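Local structure of Hpr(Ser) kinase (Coxiella burnetii, 3TQF) at residues Asp50-Cys62 with Asp87-Ile99. The protein probably acts as a bifunctional, ATP-binding kinase and phosphatase that adds phosphate to a serine of the carrier protein HPr and takes it off again. Residues are numbered along the deposited sequence; the frame is centred on the assembly and turned at random.
Sequences DLKQENNQLIGSC and DAVVNQHEVHLSI
With CG trans to the backbone N (chi1 169°) and an extended chain beyond it, Glu94 carries its carboxylate outward from the sheet. There it meets Gln57, in the turn before strand 58-61, whose chain, with CG beside its backbone N (chi1 -64°), brings the amide across the carboxylate. The two side chains cross nearly perpendicularly, amide and carboxylate planes 76° apart, with Gln57 NE2 2.7 Å from Glu94 OE1. On the same face, Ile59 bridges two neighbours: CD1 lies over the backbone of Glu94, 3.7 Å from its CA, while CG2 meets the amide end of Gln92, 3.8 Å from NE2. Ser61 continues this row, its CB 4.1 Å from Gln92 CB.

Beneath these side chains, strand 58-61 pairs antiparallel with the start of strand 92-102. Gly60 and His93 form a hydrogen-bonded pair: Gly60 N donates almost straight to His93 O (3.0 Å), and His93 N returns a longer, more bent bond to Gly60 O. Farther along, Val95 N binds Leu58 O at 2.8 Å. Ile59-Glu94 and Ser61-Gln92 are the non-hydrogen-bonded pairs. The His93 imidazole turns back on its own strand, ND1 donating in the ring plane to a lone pair of Glu94 O (2.8 Å).

Val95 packs against Leu58, its CB 3.9 Å from Leu58 CD2, and Leu51 approaches the same valine more loosely.

Within the HPr serine kinase C-terminal domain, strand 58-61 is thus the inner arm of a hairpin with strand 48-53, joined edge to edge to strand 92-102. Val95 also touches Leu20 of the parallel strand 17-23, which leads into a probable P-loop, and Leu58 rests on strand 126-134. The Cys62-Cys45 disulfide ties the hairpin to strand 42-45; Leu97 and Ile99 pack on helix 141-165.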
ATOM      1  N   ASP A  50      -8.436  -7.452  27.377  1.00 51.07           N
ATOM      2  CA  ASP A  50      -8.573  -8.271  28.577  1.00 53.42           C
ATOM      3  C   ASP A  50      -7.815  -9.577  28.359  1.00 52.45           C
ATOM      4  O   ASP A  50      -7.925 -10.188  27.295  1.00 50.70           O
ATOM      5  CB  ASP A  50     -10.042  -8.569  28.892  1.00 55.78           C
ATOM      6  CG  ASP A  50     -10.835  -7.324  29.253  1.00 57.64           C
ATOM      7  OD1 ASP A  50     -10.284  -6.202  29.188  1.00 57.79           O
ATOM      8  OD2 ASP A  50     -12.021  -7.469  29.601  1.00 60.35           O
ATOM      9  N   LEU A  51      -7.042  -9.988  29.364  1.00 53.56           N
ATOM     10  CA  LEU A  51      -6.258 -11.216  29.304  1.00 53.25           C
ATOM     11  C   LEU A  51      -6.699 -12.184  30.396  1.00 56.32           C
ATOM     12  O   LEU A  51      -7.139 -11.764  31.466  1.00 58.69           O
ATOM     13  CB  LEU A  51      -4.768 -10.905  29.478  1.00 52.44           C
ATOM     14  CG  LEU A  51      -4.071 -10.032  28.429  1.00 49.87           C
ATOM     15  CD1 LEU A  51      -2.638  -9.782  28.859  1.00 50.06           C
ATOM     16  CD2 LEU A  51      -4.102 -10.660  27.043  1.00 47.63           C
ATOM     17  N   LYS A  52      -6.573 -13.481  30.125  1.00 56.57           N
ATOM     18  CA  LYS A  52      -6.852 -14.513  31.125  1.00 59.76           C
ATOM     19  C   LYS A  52      -6.179 -15.837  30.764  1.00 59.54           C
ATOM     20  O   LYS A  52      -5.799 -16.053  29.615  1.00 56.97           O
ATOM     21  CB  LYS A  52      -8.361 -14.726  31.282  1.00 61.85           C
ATOM     22  CG  LYS A  52      -9.054 -15.227  30.017  1.00 61.21           C
ATOM     23  CD  LYS A  52     -10.546 -15.463  30.236  1.00 64.46           C
ATOM     24  CE  LYS A  52     -11.250 -15.800  28.918  1.00 63.61           C
ATOM     25  NZ  LYS A  52     -12.690 -16.131  29.113  1.00 67.01           N
ATOM     26  N   GLN A  53      -6.044 -16.715  31.755  1.00 62.49           N
ATOM     27  CA  GLN A  53      -5.485 -18.048  31.546  1.00 63.17           C
ATOM     28  C   GLN A  53      -6.568 -19.122  31.626  1.00 65.80           C
ATOM     29  O   GLN A  53      -7.260 -19.243  32.640  1.00 68.89           O
ATOM     30  CB  GLN A  53      -4.385 -18.339  32.567  1.00 64.92           C
ATOM     31  CG  GLN A  53      -2.988 -18.123  32.028  1.00 62.94           C
ATOM     32  CD  GLN A  53      -1.919 -18.345  33.075  1.00 65.55           C
ATOM     33  OE1 GLN A  53      -2.008 -19.264  33.895  1.00 68.71           O
ATOM     34  NE2 GLN A  53      -0.894 -17.501  33.054  1.00 64.69           N
ATOM     35  N   GLU A  54      -6.709 -19.896  30.550  1.00 64.94           N
ATOM     36  CA  GLU A  54      -7.663 -21.009  30.498  1.00 67.60           C
ATOM     37  C   GLU A  54      -7.055 -22.212  29.777  1.00 67.47           C
ATOM     38  O   GLU A  54      -6.799 -22.150  28.571  1.00 65.12           O
ATOM     39  CB  GLU A  54      -8.944 -20.578  29.783  1.00 67.10           C
ATOM     40  CG  GLU A  54      -9.796 -19.597  30.573  1.00 68.84           C
ATOM     41  CD  GLU A  54     -11.158 -19.346  29.937  1.00 69.68           C
ATOM     42  OE1 GLU A  54     -11.233 -19.243  28.691  1.00 67.39           O
ATOM     43  OE2 GLU A  54     -12.153 -19.245  30.690  1.00 72.76           O
ATOM     44  N   ASN A  55      -6.823 -23.295  30.520  1.00 70.48           N
ATOM     45  CA  ASN A  55      -6.274 -24.545  29.969  1.00 71.06           C
ATOM     46  C   ASN A  55      -4.854 -24.384  29.414  1.00 68.28           C
ATOM     47  O   ASN A  55      -4.564 -24.820  28.294  1.00 66.93           O
ATOM     48  CB  ASN A  55      -7.201 -25.118  28.883  1.00 71.13           C
ATOM     49  CG  ASN A  55      -8.643 -25.246  29.348  1.00 74.42           C
ATOM     50  OD1 ASN A  55      -8.937 -25.922  30.343  1.00 78.08           O
ATOM     51  ND2 ASN A  55      -9.556 -24.603  28.621  1.00 73.08           N
ATOM     52  N   ASN A  56      -3.979 -23.764  30.207  1.00 67.80           N
ATOM     53  CA  ASN A  56      -2.610 -23.450  29.780  1.00 65.41           C
ATOM     54  C   ASN A  56      -2.573 -22.660  28.460  1.00 61.31           C
ATOM     55  O   ASN A  56      -1.725 -22.901  27.593  1.00 59.83           O
ATOM     56  CB  ASN A  56      -1.762 -24.728  29.686  1.00 67.03           C
ATOM     57  CG  ASN A  56      -1.652 -25.456  31.019  1.00 71.71           C
ATOM     58  OD1 ASN A  56      -1.293 -24.860  32.037  1.00 73.59           O
ATOM     59  ND2 ASN A  56      -1.959 -26.751  31.017  1.00 74.79           N
ATOM     60  N   GLN A  57      -3.509 -21.725  28.317  1.00 59.65           N
ATOM     61  CA  GLN A  57      -3.520 -20.803  27.188  1.00 56.05           C
ATOM     62  C   GLN A  57      -3.709 -19.380  27.686  1.00 54.55           C
ATOM     63  O   GLN A  57      -4.551 -19.124  28.549  1.00 56.22           O
ATOM     64  CB  GLN A  57      -4.658 -21.130  26.225  1.00 55.88           C
ATOM     65  CG  GLN A  57      -4.560 -22.475  25.543  1.00 57.47           C
ATOM     66  CD  GLN A  57      -5.518 -22.585  24.364  1.00 57.53           C
ATOM     67  OE1 GLN A  57      -6.734 -22.460  24.523  1.00 58.91           O
ATOM     68  NE2 GLN A  57      -4.970 -22.811  23.174  1.00 56.16           N
ATOM     69  N   LEU A  58      -2.920 -18.463  27.137  1.00 51.41           N
ATOM     70  CA  LEU A  58      -3.129 -17.044  27.349  1.00 49.92           C
ATOM     71  C   LEU A  58      -4.127 -16.580  26.304  1.00 48.09           C
ATOM     72  O   LEU A  58      -3.787 -16.456  25.129  1.00 45.96           O
ATOM     73  CB  LEU A  58      -1.811 -16.278  27.215  1.00 48.33           C
ATOM     74  CG  LEU A  58      -1.861 -14.769  27.446  1.00 47.20           C
ATOM     75  CD1 LEU A  58      -2.328 -14.440  28.855  1.00 49.38           C
ATOM     76  CD2 LEU A  58      -0.495 -14.173  27.187  1.00 45.94           C
ATOM     77  N   ILE A  59      -5.363 -16.346  26.736  1.00 49.26           N
ATOM     78  CA  ILE A  59      -6.435 -15.888  25.856  1.00 48.18           C
ATOM     79  C   ILE A  59      -6.650 -14.383  26.013  1.00 47.22           C
ATOM     80  O   ILE A  59      -6.713 -13.871  27.125  1.00 48.45           O
ATOM     81  CB  ILE A  59      -7.762 -16.616  26.164  1.00 50.69           C
ATOM     82  CG1 ILE A  59      -7.596 -18.130  26.011  1.00 51.73           C
ATOM     83  CG2 ILE A  59      -8.881 -16.111  25.257  1.00 50.16           C
ATOM     84  CD1 ILE A  59      -7.229 -18.566  24.618  1.00 49.86           C
ATOM     85  N   GLY A  60      -6.763 -13.690  24.889  1.00 45.40           N
ATOM     86  CA  GLY A  60      -7.019 -12.254  24.869  1.00 44.91           C
ATOM     87  C   GLY A  60      -8.404 -11.961  24.326  1.00 45.62           C
ATOM     88  O   GLY A  60      -8.788 -12.482  23.280  1.00 44.87           O
ATOM     89  N   SER A  61      -9.150 -11.119  25.035  1.00 47.39           N
ATOM     90  CA  SER A  61     -10.525 -10.802  24.669  1.00 48.86           C
ATOM     91  C   SER A  61     -10.788  -9.308  24.794  1.00 49.25           C
ATOM     92  O   SER A  61     -10.215  -8.639  25.650  1.00 49.73           O
ATOM     93  CB  SER A  61     -11.493 -11.578  25.554  1.00 51.75           C
ATOM     94  OG  SER A  61     -10.997 -11.656  26.874  1.00 53.42           O
ATOM     95  N   CYS A  62     -11.660  -8.798  23.929  1.00 49.70           N
ATOM     96  CA  CYS A  62     -11.995  -7.379  23.889  1.00 50.18           C
ATOM     97  C   CYS A  62     -13.206  -7.161  24.783  1.00 53.19           C
ATOM     98  O   CYS A  62     -14.147  -7.949  24.740  1.00 54.93           O
ATOM     99  CB  CYS A  62     -12.332  -6.980  22.450  1.00 49.06           C
ATOM    100  SG  CYS A  62     -12.364  -5.195  22.070  1.00 49.71           S
ATOM    101  N   ASP A  87     -17.196 -11.806   9.690  1.00 52.53           N
ATOM    102  CA  ASP A  87     -15.989 -12.629   9.860  1.00 50.54           C
ATOM    103  C   ASP A  87     -14.691 -11.819  10.014  1.00 47.04           C
ATOM    104  O   ASP A  87     -13.629 -12.399  10.218  1.00 45.42           O
ATOM    105  CB  ASP A  87     -15.842 -13.617   8.690  1.00 51.63           C
ATOM    106  CG  ASP A  87     -17.044 -14.553   8.546  1.00 55.93           C
ATOM    107  OD1 ASP A  87     -17.905 -14.588   9.456  1.00 58.02           O
ATOM    108  OD2 ASP A  87     -17.128 -15.257   7.513  1.00 57.96           O
ATOM    109  N   ALA A  88     -14.773 -10.494   9.909  1.00 46.22           N
ATOM    110  CA  ALA A  88     -13.601  -9.619  10.069  1.00 43.48           C
ATOM    111  C   ALA A  88     -13.245  -9.344  11.534  1.00 42.41           C
ATOM    112  O   ALA A  88     -12.185  -8.793  11.821  1.00 40.11           O
ATOM    113  CB  ALA A  88     -13.830  -8.300   9.339  1.00 43.45           C
ATOM    114  N   VAL A  89     -14.140  -9.709  12.452  1.00 44.26           N
ATOM    115  CA  VAL A  89     -13.907  -9.538  13.888  1.00 43.89           C
ATOM    116  C   VAL A  89     -14.110 -10.856  14.635  1.00 45.13           C
ATOM    117  O   VAL A  89     -14.946 -11.677  14.261  1.00 47.08           O
ATOM    118  CB  VAL A  89     -14.852  -8.480  14.493  1.00 45.23           C
ATOM    119  CG1 VAL A  89     -14.499  -8.221  15.947  1.00 44.92           C
ATOM    120  CG2 VAL A  89     -14.788  -7.189  13.696  1.00 44.70           C
ATOM    121  N   VAL A  90     -13.334 -11.035  15.701  1.00 44.30           N
ATOM    122  CA  VAL A  90     -13.395 -12.224  16.545  1.00 45.60           C
ATOM    123  C   VAL A  90     -13.420 -11.780  18.002  1.00 46.03           C
ATOM    124  O   VAL A  90     -12.767 -10.802  18.359  1.00 44.37           O
ATOM    125  CB  VAL A  90     -12.186 -13.153  16.257  1.00 44.28           C
ATOM    126  CG1 VAL A  90     -11.545 -13.640  17.534  1.00 44.51           C
ATOM    127  CG2 VAL A  90     -12.608 -14.321  15.365  1.00 45.64           C
ATOM    128  N   ASN A  91     -14.181 -12.483  18.839  1.00 48.53           N
ATOM    129  CA  ASN A  91     -14.345 -12.065  20.242  1.00 49.74           C
ATOM    130  C   ASN A  91     -13.183 -12.469  21.160  1.00 48.60           C
ATOM    131  O   ASN A  91     -12.946 -11.812  22.175  1.00 48.98           O
ATOM    132  CB  ASN A  91     -15.699 -12.515  20.821  1.00 53.29           C
ATOM    133  CG  ASN A  91     -15.836 -14.027  20.933  1.00 55.71           C
ATOM    134  OD1 ASN A  91     -15.003 -14.786  20.436  1.00 55.41           O
ATOM    135  ND2 ASN A  91     -16.902 -14.469  21.592  1.00 59.45           N
ATOM    136  N   GLN A  92     -12.467 -13.534  20.808  1.00 47.54           N
ATOM    137  CA  GLN A  92     -11.262 -13.922  21.540  1.00 46.54           C
ATOM    138  C   GLN A  92     -10.330 -14.808  20.714  1.00 44.85           C
ATOM    139  O   GLN A  92     -10.713 -15.332  19.672  1.00 44.95           O
ATOM    140  CB  GLN A  92     -11.622 -14.626  22.855  1.00 49.33           C
ATOM    141  CG  GLN A  92     -12.544 -15.819  22.710  1.00 52.34           C
ATOM    142  CD  GLN A  92     -12.641 -16.635  23.985  1.00 55.64           C
ATOM    143  OE1 GLN A  92     -13.297 -16.235  24.949  1.00 57.96           O
ATOM    144  NE2 GLN A  92     -11.993 -17.794  23.993  1.00 56.56           N
ATOM    145  N   HIS A  93      -9.100 -14.963  21.197  1.00 43.41           N
ATOM    146  CA  HIS A  93      -8.105 -15.802  20.542  1.00 42.07           C
ATOM    147  C   HIS A  93      -6.883 -15.932  21.444  1.00 41.65           C
ATOM    148  O   HIS A  93      -6.624 -15.063  22.272  1.00 41.29           O
ATOM    149  CB  HIS A  93      -7.699 -15.192  19.196  1.00 39.92           C
ATOM    150  CG  HIS A  93      -6.997 -16.148  18.282  1.00 39.29           C
ATOM    151  ND1 HIS A  93      -5.641 -16.383  18.351  1.00 37.85           N
ATOM    152  CD2 HIS A  93      -7.463 -16.919  17.271  1.00 39.46           C
ATOM    153  CE1 HIS A  93      -5.303 -17.264  17.428  1.00 37.85           C
ATOM    154  NE2 HIS A  93      -6.390 -17.602  16.757  1.00 38.98           N
ATOM    155  N   GLU A  94      -6.137 -17.023  21.282  1.00 41.87           N
ATOM    156  CA  GLU A  94      -4.901 -17.240  22.033  1.00 41.77           C
ATOM    157  C   GLU A  94      -3.833 -16.250  21.569  1.00 39.31           C
ATOM    158  O   GLU A  94      -3.770 -15.912  20.393  1.00 37.61           O
ATOM    159  CB  GLU A  94      -4.410 -18.690  21.866  1.00 42.96           C
ATOM    160  CG  GLU A  94      -2.986 -18.954  22.382  1.00 43.67           C
ATOM    161  CD  GLU A  94      -2.669 -20.440  22.571  1.00 46.70           C
ATOM    162  OE1 GLU A  94      -3.231 -21.280  21.835  1.00 47.96           O
ATOM    163  OE2 GLU A  94      -1.844 -20.765  23.457  1.00 47.97           O
ATOM    164  N   VAL A  95      -3.009 -15.789  22.505  1.00 39.37           N
ATOM    165  CA  VAL A  95      -1.893 -14.899  22.205  1.00 37.71           C
ATOM    166  C   VAL A  95      -0.700 -15.742  21.805  1.00 37.72           C
ATOM    167  O   VAL A  95      -0.250 -16.574  22.582  1.00 39.53           O
ATOM    168  CB  VAL A  95      -1.504 -14.060  23.441  1.00 38.49           C
ATOM    169  CG1 VAL A  95      -0.279 -13.190  23.150  1.00 37.28           C
ATOM    170  CG2 VAL A  95      -2.677 -13.210  23.899  1.00 38.77           C
ATOM    171  N   HIS A  96      -0.186 -15.528  20.600  1.00 36.35           N
ATOM    172  CA  HIS A  96       0.965 -16.289  20.099  1.00 36.50           C
ATOM    173  C   HIS A  96       2.234 -15.448  19.965  1.00 35.74           C
ATOM    174  O   HIS A  96       3.339 -15.941  20.200  1.00 36.62           O
ATOM    175  CB  HIS A  96       0.630 -16.907  18.741  1.00 36.01           C
ATOM    176  CG  HIS A  96      -0.391 -17.995  18.813  1.00 37.48           C
ATOM    177  ND1 HIS A  96      -0.050 -19.325  18.918  1.00 39.70           N
ATOM    178  CD2 HIS A  96      -1.744 -17.953  18.805  1.00 38.05           C
ATOM    179  CE1 HIS A  96      -1.150 -20.056  18.972  1.00 41.61           C
ATOM    180  NE2 HIS A  96      -2.192 -19.247  18.904  1.00 40.60           N
ATOM    181  N   LEU A  97       2.073 -14.187  19.575  1.00 34.32           N
ATOM    182  CA  LEU A  97       3.204 -13.335  19.255  1.00 33.72           C
ATOM    183  C   LEU A  97       2.930 -11.911  19.699  1.00 33.41           C
ATOM    184  O   LEU A  97       1.785 -11.463  19.707  1.00 32.90           O
ATOM    185  CB  LEU A  97       3.457 -13.369  17.747  1.00 32.77           C
ATOM    186  CG  LEU A  97       4.567 -12.502  17.149  1.00 32.27           C
ATOM    187  CD1 LEU A  97       5.938 -13.028  17.533  1.00 33.01           C
ATOM    188  CD2 LEU A  97       4.411 -12.451  15.635  1.00 31.30           C
ATOM    189  N   SER A  98       3.999 -11.210  20.064  1.00 34.00           N
ATOM    190  CA  SER A  98       3.937  -9.807  20.430  1.00 33.96           C
ATOM    191  C   SER A  98       4.931  -9.045  19.567  1.00 33.53           C
ATOM    192  O   SER A  98       6.126  -9.275  19.666  1.00 34.77           O
ATOM    193  CB  SER A  98       4.290  -9.650  21.906  1.00 35.66           C
ATOM    194  OG  SER A  98       4.621  -8.309  22.222  1.00 36.64           O
ATOM    195  N   ILE A  99       4.441  -8.156  18.712  1.00 32.36           N
ATOM    196  CA  ILE A  99       5.315  -7.327  17.888  1.00 32.21           C
ATOM    197  C   ILE A  99       5.359  -5.916  18.450  1.00 32.95           C
ATOM    198  O   ILE A  99       4.326  -5.312  18.721  1.00 32.41           O
ATOM    199  CB  ILE A  99       4.856  -7.274  16.420  1.00 31.07           C
ATOM    200  CG1 ILE A  99       4.873  -8.671  15.800  1.00 30.41           C
ATOM    201  CG2 ILE A  99       5.755  -6.344  15.615  1.00 31.10           C
ATOM    202  CD1 ILE A  99       4.250  -8.724  14.432  1.00 29.59           C
TER